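Local coordinates for spydx (Streptococcus pyogenes, PDB 2J43), which binds glycogen and related alpha-glucans as the paired family 41 carbohydrate-binding modules of a streptococcal pullulanase, an enzyme that probably hydrolyses alpha-1,6 linkages, at residues A[93-96]-A[102-105]; A[145-150]-A[157-162]; A[170-175]-A[202-207]. All coordinates share one frame; numbering follows the deposited sequence.

Interaction 1: residues A[93-96]-A[102-105]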
ATOM      1  N   ASN A  93       9.843   2.371   0.635  1.00 16.53           N
ATOM      2  CA  ASN A  93      10.589   2.074  -0.578  1.00 17.17           C
ATOM      3  C   ASN A  93       9.800   1.896  -1.849  1.00 16.42           C
ATOM      4  O   ASN A  93      10.317   1.428  -2.871  1.00 16.77           O
ATOM      5  CB  ASN A  93      11.610   0.975  -0.355  1.00 18.05           C
ATOM      6  CG  ASN A  93      10.963  -0.330  -0.123  1.00 20.79           C
ATOM      7  OD1 ASN A  93       9.741  -0.420  -0.101  1.00 19.26           O
ATOM      8  ND2 ASN A  93      11.788  -1.379   0.004  1.00 28.27           N
ATOM      9  N   GLU A  94       8.502   2.177  -1.817  1.00 15.22           N
ATOM     10  CA  GLU A  94       7.585   1.692  -2.816  1.00 14.21           C
ATOM     11  C   GLU A  94       6.318   2.539  -2.676  1.00 14.38           C
ATOM     12  O   GLU A  94       5.864   2.791  -1.577  1.00 14.93           O
ATOM     13  CB  GLU A  94       7.341   0.179  -2.854  1.00 15.92           C
ATOM     14  CG  GLU A  94       6.819  -0.342  -4.162  1.00 16.19           C
ATOM     15  CD  GLU A  94       7.000  -1.855  -4.304  1.00 20.38           C
ATOM     16  OE1 GLU A  94       7.280  -2.528  -3.298  1.00 18.96           O
ATOM     17  OE2 GLU A  94       6.823  -2.371  -5.435  1.00 18.42           O
ATOM     18  N   VAL A  95       5.778   3.003  -3.790  1.00 13.49           N
ATOM     19  CA  VAL A  95       4.530   3.779  -3.779  1.00 13.16           C
ATOM     20  C   VAL A  95       3.789   3.490  -5.059  1.00 14.36           C
ATOM     21  O   VAL A  95       4.405   3.232  -6.112  1.00 13.77           O
ATOM     22  CB  VAL A  95       4.884   5.272  -3.640  1.00 13.98           C
ATOM     23  CG1 VAL A  95       5.694   5.726  -4.877  1.00 15.15           C
ATOM     24  CG2 VAL A  95       3.726   6.110  -3.424  1.00 15.87           C
ATOM     25  N   TRP A  96       2.484   3.634  -5.002  1.00 13.84           N
ATOM     26  CA  TRP A  96       1.596   3.426  -6.124  1.00 14.80           C
ATOM     27  C   TRP A  96       0.854   4.704  -6.408  1.00 15.43           C
ATOM     28  O   TRP A  96       0.169   5.252  -5.533  1.00 15.84           O
ATOM     29  CB  TRP A  96       0.610   2.289  -5.851  1.00 13.78           C
ATOM     30  CG  TRP A  96       1.277   0.937  -5.883  1.00 14.84           C
ATOM     31  CD1 TRP A  96       1.198   0.037  -6.906  1.00 13.30           C
ATOM     32  CD2 TRP A  96       2.082   0.310  -4.867  1.00 14.66           C
ATOM     33  NE1 TRP A  96       1.897  -1.093  -6.606  1.00 14.98           N
ATOM     34  CE2 TRP A  96       2.469  -0.961  -5.366  1.00 13.97           C
ATOM     35  CE3 TRP A  96       2.532   0.685  -3.581  1.00 13.83           C
ATOM     36  CZ2 TRP A  96       3.281  -1.834  -4.652  1.00 14.18           C
ATOM     37  CZ3 TRP A  96       3.323  -0.205  -2.862  1.00 15.56           C
ATOM     38  CH2 TRP A  96       3.680  -1.456  -3.392  1.00 14.19           C
ATOM     39  N   HIS A 102      -2.951  10.255  -7.213  1.00 18.68           N
ATOM     40  CA  HIS A 102      -3.057  10.034  -5.776  1.00 19.50           C
ATOM     41  C   HIS A 102      -2.088   8.918  -5.394  1.00 17.94           C
ATOM     42  O   HIS A 102      -2.041   7.881  -6.067  1.00 17.94           O
ATOM     43  CB  HIS A 102      -4.500   9.688  -5.383  1.00 20.89           C
ATOM     44  CG  HIS A 102      -5.497  10.778  -5.676  1.00 25.72           C
ATOM     45  ND1 HIS A 102      -5.338  12.079  -5.247  1.00 31.82           N
ATOM     46  CD2 HIS A 102      -6.698  10.742  -6.306  1.00 30.77           C
ATOM     47  CE1 HIS A 102      -6.385  12.797  -5.622  1.00 30.93           C
ATOM     48  NE2 HIS A 102      -7.214  12.011  -6.281  1.00 31.26           N
ATOM     49  N   ALA A 103      -1.324   9.116  -4.314  1.00 17.52           N
ATOM     50  CA  ALA A 103      -0.312   8.176  -3.897  1.00 17.50           C
ATOM     51  C   ALA A 103      -0.810   7.232  -2.824  1.00 18.66           C
ATOM     52  O   ALA A 103      -1.635   7.612  -1.972  1.00 18.81           O
ATOM     53  CB  ALA A 103       0.927   8.900  -3.441  1.00 16.72           C
ATOM     54  N   HIS A 104      -0.294   6.010  -2.852  1.00 17.55           N
ATOM     55  CA  HIS A 104      -0.696   4.956  -1.912  1.00 16.53           C
ATOM     56  C   HIS A 104       0.520   4.215  -1.450  1.00 17.01           C
ATOM     57  O   HIS A 104       1.444   3.960  -2.240  1.00 15.83           O
ATOM     58  CB  HIS A 104      -1.679   4.002  -2.630  1.00 17.98           C
ATOM     59  CG  HIS A 104      -2.868   4.692  -3.186  1.00 16.53           C
ATOM     60  ND1 HIS A 104      -2.931   5.145  -4.485  1.00 19.21           N
ATOM     61  CD2 HIS A 104      -4.064   4.996  -2.621  1.00 17.56           C
ATOM     62  CE1 HIS A 104      -4.125   5.675  -4.705  1.00 17.92           C
ATOM     63  NE2 HIS A 104      -4.826   5.609  -3.588  1.00 22.57           N
ATOM     64  N   ALA A 105       0.529   3.775  -0.194  1.00 15.49           N
ATOM     65  CA  ALA A 105       1.671   3.109   0.383  1.00 16.23           C
ATOM     66  C   ALA A 105       1.634   1.568   0.194  1.00 15.14           C
ATOM     67  O   ALA A 105       2.469   0.855   0.733  1.00 16.45           O
ATOM     68  CB  ALA A 105       1.768   3.454   1.890  1.00 17.29           C
TER
HETATM   69  O   HOH W   1       5.094   1.149   0.411  1.00 17.66           O
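W96 and H104 face each other as an antiparallel hydrogen-bonded pair, their CA atoms 5.0 Å apart. They belong to the beta hairpin whose second strand, 103-104, borders the mixed sheet of the first pullulanase-associated module. W96 N gives the straighter backbone bond, to H104 O at 3.0 Å and 165°, in the carbonyl plane. The return bond from H104 N to W96 O is bent and weak, but that oxygen has a second donor: H104 ND1 lies 3.3 Å from W96 O, at 146°. The imidazole gets there because H104 CG stands anti to its own carbonyl carbon (chi1 -56°), which turns the ring back beside the backbone N. W96 O thus takes two N-H groups from a single residue; ND1 sits above its carbonyl plane and not on a lone pair. The CA-H of A103 also points at it.

W96 and H104 project from the same face of the hairpin. The indole presents an edge to H104 O, CE3 coming within 3.7 Å of it, while H8 stacks on the ring and Y51 meets it edge to face. V95 departs from the indole's side: its CG2 methyl, anti to the backbone N, comes within 3.4 Å of H104 O and also reaches A103 CB at 4.0 Å. On its other flank, strand 94-97 is bonded to strand 4-9 through V95 with R6 and H8. Beyond the W96-H104 pair, a water bridges the two segments, donating to both E94 O and A105 O at 2.7 Å each.

Interaction 2: residues A[145-150]-A[157-162]; sequences NGLDLS and AYVDVP
Y158 points its CB away from the 145-150 segment; its ring meets that of H151 at about 30° between planes, and R115 makes a cation-pi contact with it. What Y158 offers L149 is its flat backbone: L149 CD2 rests 3.8 Å from Y158 C, with Y158 N almost as near. This is a splayed part of the beta hairpin formed by 147-153 and 156-162 in the second pullulanase-associated module. Here the main chains are joined through a water that donates to D148 O at 2.8 Å and to Y158 O at 2.6 Å.

The rest is aliphatic. L147 reaches across with CD1, which touches a methyl of each of two valines, 3.9 Å from V159 CG2 and 4.0 Å from V161 CG2. V159 meets it at about a right angle with the methyl that stands anti to the backbone N. Closer to the turn, L149 CB and A157 CB abut at 3.7 Å. L149 and V159 also pack on V130 of the adjacent strand 128-134. With methyl packing and a shared water doing the work, the contact lacks the directional N-H to O ladder of a regular strand pair, and the water links the two segments where they do not bond directly to each other.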
ATOM      1  N   ASN A 145     -14.585 -20.572  13.871  1.00 23.86           N
ATOM      2  CA  ASN A 145     -14.251 -20.830  12.447  0.50 24.17           C
ATOM      3  C   ASN A 145     -14.370 -19.601  11.503  1.00 24.23           C
ATOM      4  O   ASN A 145     -15.255 -19.461  10.657  1.00 25.99           O
ATOM      5  CB  ASN A 145     -15.009 -22.034  11.911  0.50 25.32           C
ATOM      6  CG  ASN A 145     -14.345 -22.671  10.684  0.50 24.12           C
ATOM      7  OD1 ASN A 145     -13.292 -22.242  10.174  0.50 19.34           O
ATOM      8  ND2 ASN A 145     -14.993 -23.689  10.193  0.50 24.12           N
ATOM      9  N   GLY A 146     -13.396 -18.745  11.589  1.00 23.66           N
ATOM     10  CA  GLY A 146     -13.418 -17.574  10.736  1.00 22.13           C
ATOM     11  C   GLY A 146     -12.743 -17.817   9.398  1.00 21.60           C
ATOM     12  O   GLY A 146     -12.541 -18.937   8.977  1.00 21.38           O
ATOM     13  N   LEU A 147     -12.350 -16.741   8.737  1.00 20.19           N
ATOM     14  CA  LEU A 147     -11.769 -16.840   7.420  1.00 18.74           C
ATOM     15  C   LEU A 147     -10.328 -17.268   7.544  1.00 19.03           C
ATOM     16  O   LEU A 147      -9.538 -16.672   8.292  1.00 19.32           O
ATOM     17  CB  LEU A 147     -11.832 -15.490   6.694  1.00 18.05           C
ATOM     18  CG  LEU A 147     -13.189 -14.776   6.642  1.00 18.16           C
ATOM     19  CD1 LEU A 147     -13.041 -13.368   6.111  1.00 20.70           C
ATOM     20  CD2 LEU A 147     -14.240 -15.571   5.878  1.00 21.51           C
ATOM     21  N   ASP A 148      -9.937 -18.306   6.799  1.00 19.30           N
ATOM     22  CA  ASP A 148      -8.549 -18.774   6.822  0.50 20.09           C
ATOM     23  C   ASP A 148      -7.574 -17.683   6.340  1.00 19.96           C
ATOM     24  O   ASP A 148      -7.885 -16.927   5.414  1.00 19.06           O
ATOM     25  CB  ASP A 148      -8.340 -19.970   5.882  0.50 19.98           C
ATOM     26  CG  ASP A 148      -9.072 -21.243   6.316  0.50 21.59           C
ATOM     27  OD1 ASP A 148      -9.321 -21.488   7.502  0.50 22.82           O
ATOM     28  OD2 ASP A 148      -9.412 -22.079   5.475  0.50 25.54           O
ATOM     29  N   LEU A 149      -6.399 -17.665   6.942  1.00 20.47           N
ATOM     30  CA  LEU A 149      -5.265 -16.865   6.478  1.00 20.90           C
ATOM     31  C   LEU A 149      -4.311 -17.756   5.637  1.00 21.40           C
ATOM     32  O   LEU A 149      -3.100 -17.860   5.908  1.00 22.81           O
ATOM     33  CB  LEU A 149      -4.551 -16.284   7.703  1.00 20.62           C
ATOM     34  CG  LEU A 149      -5.323 -15.089   8.313  1.00 21.05           C
ATOM     35  CD1 LEU A 149      -4.842 -14.787   9.706  1.00 21.47           C
ATOM     36  CD2 LEU A 149      -5.238 -13.839   7.484  1.00 20.40           C
ATOM     37  N   SER A 150      -4.854 -18.403   4.618  1.00 22.28           N
ATOM     38  CA  SER A 150      -4.052 -19.282   3.761  1.00 23.54           C
ATOM     39  C   SER A 150      -3.310 -18.489   2.663  1.00 23.29           C
ATOM     40  O   SER A 150      -2.301 -18.982   2.117  1.00 23.63           O
ATOM     41  CB  SER A 150      -4.927 -20.364   3.130  1.00 23.51           C
ATOM     42  OG  SER A 150      -6.009 -19.796   2.444  1.00 26.09           O
ATOM     43  N   ALA A 157       0.197 -12.920   6.006  1.00 16.76           N
ATOM     44  CA  ALA A 157      -0.941 -13.643   5.473  1.00 16.35           C
ATOM     45  C   ALA A 157      -2.023 -12.625   5.216  1.00 17.02           C
ATOM     46  O   ALA A 157      -1.962 -11.535   5.773  1.00 16.61           O
ATOM     47  CB  ALA A 157      -1.388 -14.708   6.452  1.00 16.54           C
ATOM     48  N   TYR A 158      -3.011 -12.952   4.405  1.00 17.34           N
ATOM     49  CA  TYR A 158      -4.115 -12.037   4.205  1.00 16.84           C
ATOM     50  C   TYR A 158      -5.414 -12.704   3.813  1.00 16.66           C
ATOM     51  O   TYR A 158      -5.441 -13.858   3.371  1.00 16.14           O
ATOM     52  CB  TYR A 158      -3.756 -10.959   3.158  1.00 16.97           C
ATOM     53  CG  TYR A 158      -3.626 -11.461   1.740  1.00 16.33           C
ATOM     54  CD1 TYR A 158      -4.729 -11.611   0.943  1.00 13.94           C
ATOM     55  CD2 TYR A 158      -2.397 -11.819   1.224  1.00 16.05           C
ATOM     56  CE1 TYR A 158      -4.612 -12.088  -0.364  1.00 17.28           C
ATOM     57  CE2 TYR A 158      -2.259 -12.300  -0.116  1.00 18.64           C
ATOM     58  CZ  TYR A 158      -3.371 -12.417  -0.874  1.00 18.53           C
ATOM     59  OH  TYR A 158      -3.307 -12.879  -2.169  1.00 22.68           O
ATOM     60  N   VAL A 159      -6.501 -11.967   3.988  1.00 17.07           N
ATOM     61  CA  VAL A 159      -7.778 -12.344   3.426  1.00 18.16           C
ATOM     62  C   VAL A 159      -8.467 -11.113   2.838  1.00 16.27           C
ATOM     63  O   VAL A 159      -8.343 -10.006   3.382  1.00 17.73           O
ATOM     64  CB  VAL A 159      -8.664 -13.026   4.472  1.00 18.91           C
ATOM     65  CG1 VAL A 159      -8.950 -12.123   5.623  1.00 19.67           C
ATOM     66  CG2 VAL A 159      -9.939 -13.617   3.745  1.00 22.62           C
ATOM     67  N   ASP A 160      -9.176 -11.317   1.736  1.00 17.71           N
ATOM     68  CA  ASP A 160      -9.960 -10.277   1.086  1.00 18.61           C
ATOM     69  C   ASP A 160     -11.412 -10.425   1.536  1.00 18.94           C
ATOM     70  O   ASP A 160     -12.057 -11.480   1.329  1.00 21.46           O
ATOM     71  CB  ASP A 160      -9.862 -10.374  -0.443  1.00 18.90           C
ATOM     72  CG  ASP A 160      -8.526  -9.951  -0.960  1.00 21.34           C
ATOM     73  OD1 ASP A 160      -7.991  -8.972  -0.408  1.00 21.60           O
ATOM     74  OD2 ASP A 160      -7.933 -10.542  -1.882  1.00 22.66           O
ATOM     75  N   VAL A 161     -11.919  -9.383   2.148  1.00 18.17           N
ATOM     76  CA  VAL A 161     -13.241  -9.384   2.761  1.00 19.03           C
ATOM     77  C   VAL A 161     -14.243  -8.495   2.000  1.00 20.11           C
ATOM     78  O   VAL A 161     -14.115  -7.269   2.013  1.00 19.95           O
ATOM     79  CB  VAL A 161     -13.173  -8.894   4.197  1.00 18.90           C
ATOM     80  CG1 VAL A 161     -14.543  -9.008   4.894  1.00 19.92           C
ATOM     81  CG2 VAL A 161     -12.084  -9.644   4.983  1.00 17.03           C
ATOM     82  N   PRO A 162     -15.292  -9.081   1.436  1.00 22.19           N
ATOM     83  CA  PRO A 162     -16.334  -8.240   0.813  1.00 23.17           C
ATOM     84  C   PRO A 162     -17.085  -7.411   1.835  1.00 23.95           C
ATOM     85  O   PRO A 162     -17.447  -7.948   2.870  1.00 23.92           O
ATOM     86  CB  PRO A 162     -17.290  -9.249   0.156  1.00 23.39           C
ATOM     87  CG  PRO A 162     -16.676 -10.594   0.283  1.00 24.56           C
ATOM     88  CD  PRO A 162     -15.617 -10.517   1.367  1.00 22.65           C
TER
HETATM   89  O   HOH W   2      -6.529 -16.225   3.068  1.00 22.93           O

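Interaction 3: residues A[170-175]-A[202-207]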
ATOM      1  N   ILE A 170     -15.831  -1.655  10.016  1.00 24.06           N
ATOM      2  CA  ILE A 170     -15.654  -3.110  10.115  0.50 23.15           C
ATOM      3  C   ILE A 170     -14.991  -3.405  11.439  1.00 22.06           C
ATOM      4  O   ILE A 170     -14.214  -2.618  11.940  1.00 22.82           O
ATOM      5  CB  ILE A 170     -14.795  -3.681   8.924  0.50 23.15           C
ATOM      6  CG1 ILE A 170     -14.639  -5.207   8.985  0.50 23.73           C
ATOM      7  CG2 ILE A 170     -13.388  -3.105   8.919  0.50 22.58           C
ATOM      8  CD1 ILE A 170     -13.853  -5.777   7.784  0.50 22.83           C
ATOM      9  N   GLY A 171     -15.334  -4.560  12.002  1.00 20.32           N
ATOM     10  CA  GLY A 171     -14.653  -5.082  13.152  1.00 18.92           C
ATOM     11  C   GLY A 171     -14.132  -6.453  12.760  1.00 17.49           C
ATOM     12  O   GLY A 171     -14.709  -7.161  11.925  1.00 17.89           O
ATOM     13  N   PHE A 172     -13.028  -6.797  13.366  1.00 17.52           N
ATOM     14  CA  PHE A 172     -12.457  -8.112  13.170  1.00 16.03           C
ATOM     15  C   PHE A 172     -11.526  -8.501  14.309  1.00 16.53           C
ATOM     16  O   PHE A 172     -11.143  -7.712  15.176  1.00 16.75           O
ATOM     17  CB  PHE A 172     -11.752  -8.192  11.797  1.00 15.79           C
ATOM     18  CG  PHE A 172     -10.561  -7.295  11.639  1.00 15.74           C
ATOM     19  CD1 PHE A 172      -9.253  -7.742  11.912  1.00 16.59           C
ATOM     20  CD2 PHE A 172     -10.718  -6.000  11.218  1.00 17.81           C
ATOM     21  CE1 PHE A 172      -8.174  -6.888  11.738  1.00 17.91           C
ATOM     22  CE2 PHE A 172      -9.599  -5.176  11.023  1.00 17.10           C
ATOM     23  CZ  PHE A 172      -8.360  -5.641  11.294  1.00 15.01           C
ATOM     24  N   LEU A 173     -11.165  -9.787  14.330  1.00 15.74           N
ATOM     25  CA  LEU A 173     -10.252 -10.286  15.323  1.00 15.97           C
ATOM     26  C   LEU A 173      -9.445 -11.395  14.726  1.00 15.84           C
ATOM     27  O   LEU A 173      -9.950 -12.138  13.918  1.00 16.91           O
ATOM     28  CB  LEU A 173     -11.006 -10.786  16.560  1.00 17.11           C
ATOM     29  CG  LEU A 173     -10.178 -10.917  17.826  1.00 19.81           C
ATOM     30  CD1 LEU A 173      -9.468  -9.658  18.321  1.00 21.25           C
ATOM     31  CD2 LEU A 173     -11.018 -11.508  19.003  1.00 22.24           C
ATOM     32  N   ILE A 174      -8.187 -11.493  15.091  1.00 14.85           N
ATOM     33  CA  ILE A 174      -7.378 -12.631  14.610  1.00 15.16           C
ATOM     34  C   ILE A 174      -7.464 -13.750  15.644  1.00 15.90           C
ATOM     35  O   ILE A 174      -7.173 -13.530  16.846  1.00 16.17           O
ATOM     36  CB  ILE A 174      -5.913 -12.259  14.399  1.00 15.34           C
ATOM     37  CG1 ILE A 174      -5.751 -11.002  13.551  1.00 16.29           C
ATOM     38  CG2 ILE A 174      -5.136 -13.431  13.757  1.00 16.44           C
ATOM     39  CD1 ILE A 174      -6.385 -11.092  12.160  1.00 15.23           C
ATOM     40  N   LEU A 175      -7.814 -14.945  15.182  1.00 14.92           N
ATOM     41  CA  LEU A 175      -7.994 -16.124  16.036  1.00 15.35           C
ATOM     42  C   LEU A 175      -6.957 -17.185  15.790  1.00 14.93           C
ATOM     43  O   LEU A 175      -6.438 -17.326  14.670  1.00 16.09           O
ATOM     44  CB  LEU A 175      -9.361 -16.749  15.767  1.00 16.14           C
ATOM     45  CG  LEU A 175     -10.577 -15.827  15.796  1.00 18.32           C
ATOM     46  CD1 LEU A 175     -11.876 -16.653  15.632  1.00 21.81           C
ATOM     47  CD2 LEU A 175     -10.559 -15.005  17.074  1.00 19.83           C
ATOM     48  N   VAL A 202      -5.609  -2.947   5.147  1.00 15.69           N
ATOM     49  CA  VAL A 202      -5.146  -2.700   6.480  1.00 15.98           C
ATOM     50  C   VAL A 202      -4.153  -3.746   6.926  1.00 16.21           C
ATOM     51  O   VAL A 202      -3.986  -4.822   6.312  1.00 14.71           O
ATOM     52  CB  VAL A 202      -6.309  -2.541   7.485  1.00 17.03           C
ATOM     53  CG1 VAL A 202      -7.229  -1.375   7.088  1.00 19.30           C
ATOM     54  CG2 VAL A 202      -7.085  -3.824   7.631  1.00 17.52           C
ATOM     55  N   PHE A 203      -3.455  -3.437   8.013  1.00 15.83           N
ATOM     56  CA  PHE A 203      -2.301  -4.182   8.425  1.00 15.65           C
ATOM     57  C   PHE A 203      -2.330  -4.326   9.920  1.00 16.51           C
ATOM     58  O   PHE A 203      -2.447  -3.335  10.652  1.00 17.12           O
ATOM     59  CB  PHE A 203      -1.014  -3.468   7.985  1.00 16.09           C
ATOM     60  CG  PHE A 203      -0.998  -3.188   6.522  1.00 14.07           C
ATOM     61  CD1 PHE A 203      -0.357  -4.026   5.658  1.00 15.08           C
ATOM     62  CD2 PHE A 203      -1.699  -2.122   6.006  1.00 15.09           C
ATOM     63  CE1 PHE A 203      -0.442  -3.796   4.263  1.00 15.35           C
ATOM     64  CE2 PHE A 203      -1.757  -1.880   4.646  1.00 16.81           C
ATOM     65  CZ  PHE A 203      -1.124  -2.733   3.779  1.00 14.55           C
ATOM     66  N   VAL A 204      -2.305  -5.574  10.377  1.00 16.00           N
ATOM     67  CA  VAL A 204      -2.183  -5.913  11.804  1.00 16.89           C
ATOM     68  C   VAL A 204      -1.073  -6.902  12.016  1.00 15.83           C
ATOM     69  O   VAL A 204      -0.622  -7.572  11.076  1.00 14.88           O
ATOM     70  CB  VAL A 204      -3.521  -6.450  12.431  1.00 17.74           C
ATOM     71  CG1 VAL A 204      -4.543  -5.305  12.604  1.00 20.20           C
ATOM     72  CG2 VAL A 204      -4.067  -7.556  11.633  1.00 21.01           C
ATOM     73  N   LYS A 205      -0.522  -6.943  13.232  1.00 16.13           N
ATOM     74  CA  LYS A 205       0.596  -7.807  13.501  1.00 17.03           C
ATOM     75  C   LYS A 205       0.632  -8.361  14.934  1.00 17.45           C
ATOM     76  O   LYS A 205       0.128  -7.702  15.842  1.00 17.76           O
ATOM     77  CB  LYS A 205       1.919  -7.043  13.281  1.00 17.54           C
ATOM     78  CG  LYS A 205       2.070  -5.749  14.066  1.00 18.65           C
ATOM     79  CD  LYS A 205       3.489  -5.145  13.808  1.00 21.73           C
ATOM     80  CE  LYS A 205       3.703  -3.838  14.508  1.00 21.74           C
ATOM     81  NZ  LYS A 205       3.779  -3.940  16.016  1.00 22.50           N
ATOM     82  N   ASP A 206       1.200  -9.556  15.078  1.00 18.88           N
ATOM     83  CA  ASP A 206       1.540 -10.136  16.369  1.00 19.62           C
ATOM     84  C   ASP A 206       0.351 -10.058  17.348  1.00 20.18           C
ATOM     85  O   ASP A 206      -0.757 -10.532  17.011  1.00 19.50           O
ATOM     86  CB  ASP A 206       2.835  -9.438  16.876  1.00 20.21           C
ATOM     87  CG  ASP A 206       3.973  -9.558  15.882  1.00 20.54           C
ATOM     88  OD1 ASP A 206       4.312 -10.689  15.506  1.00 27.16           O
ATOM     89  OD2 ASP A 206       4.559  -8.587  15.431  1.00 30.32           O
ATOM     90  N   THR A 207       0.554  -9.451  18.533  1.00 20.76           N
ATOM     91  CA  THR A 207      -0.494  -9.225  19.503  1.00 21.57           C
ATOM     92  C   THR A 207      -0.788  -7.756  19.713  1.00 21.31           C
ATOM     93  O   THR A 207      -1.372  -7.333  20.720  1.00 22.09           O
ATOM     94  CB  THR A 207      -0.164  -9.862  20.848  1.00 21.48           C
ATOM     95  OG1 THR A 207       1.126  -9.419  21.300  1.00 23.28           O
ATOM     96  CG2 THR A 207      -0.034 -11.372  20.698  1.00 21.23           C
TER
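F172 and V204 make an apolar contact in the buried interior of the second module, between two strands that share no backbone pairing. The axes of 170-175 and 202-205 come no closer than 9.5 Å and run in broadly the same direction, 37° apart, so only side chains span the distance. F172 and V204 approach from opposite directions. The phenyl ring points an edge at the valine: F172 CZ is 4.0 Å from V204 CG1, which lies near the ring plane, and F172 CE1 is about as close to the same methyl. Placing CG between the backbone N and the carbonyl carbon (chi1 65°) sends this ring across the gap.

In sheet order the two strands are far apart, with 128-134, 147-153, 156-162 and 113-119 running between them, and the sheet curls until they face each other over the core of a beta-sandwich-like module. I116 and V130 pack against F172 from those intervening strands, and Y191 of strand 191-193 meets its ring at a low angle. Towards one end of the strands, V202 CG2 stands obliquely to the ring, 4.3 Å from F172 CZ. Towards the other, I174 CD1 touches V204 CG2 at 4.3 Å, and Y118 packs on both I174 and V204.

How the interactions relate
Interaction 1 belongs to the first of the two modules, interactions 2 and 3 to the second. The centres of interactions 1 and 2 are 24 Å apart. Interaction 1 comes nearer to interaction 3, with nearest atoms about 6 Å apart, but without touching. Within the second module interactions 2 and 3 touch: their centres are 11 Å apart, and L149 CD1 packs on I174 CG2 at 4.3 Å, tying the hairpin to the shared core. V130 lies against L149 and V159 as well as F172 and I174, bridging both. No glucan is part of any of the three contacts.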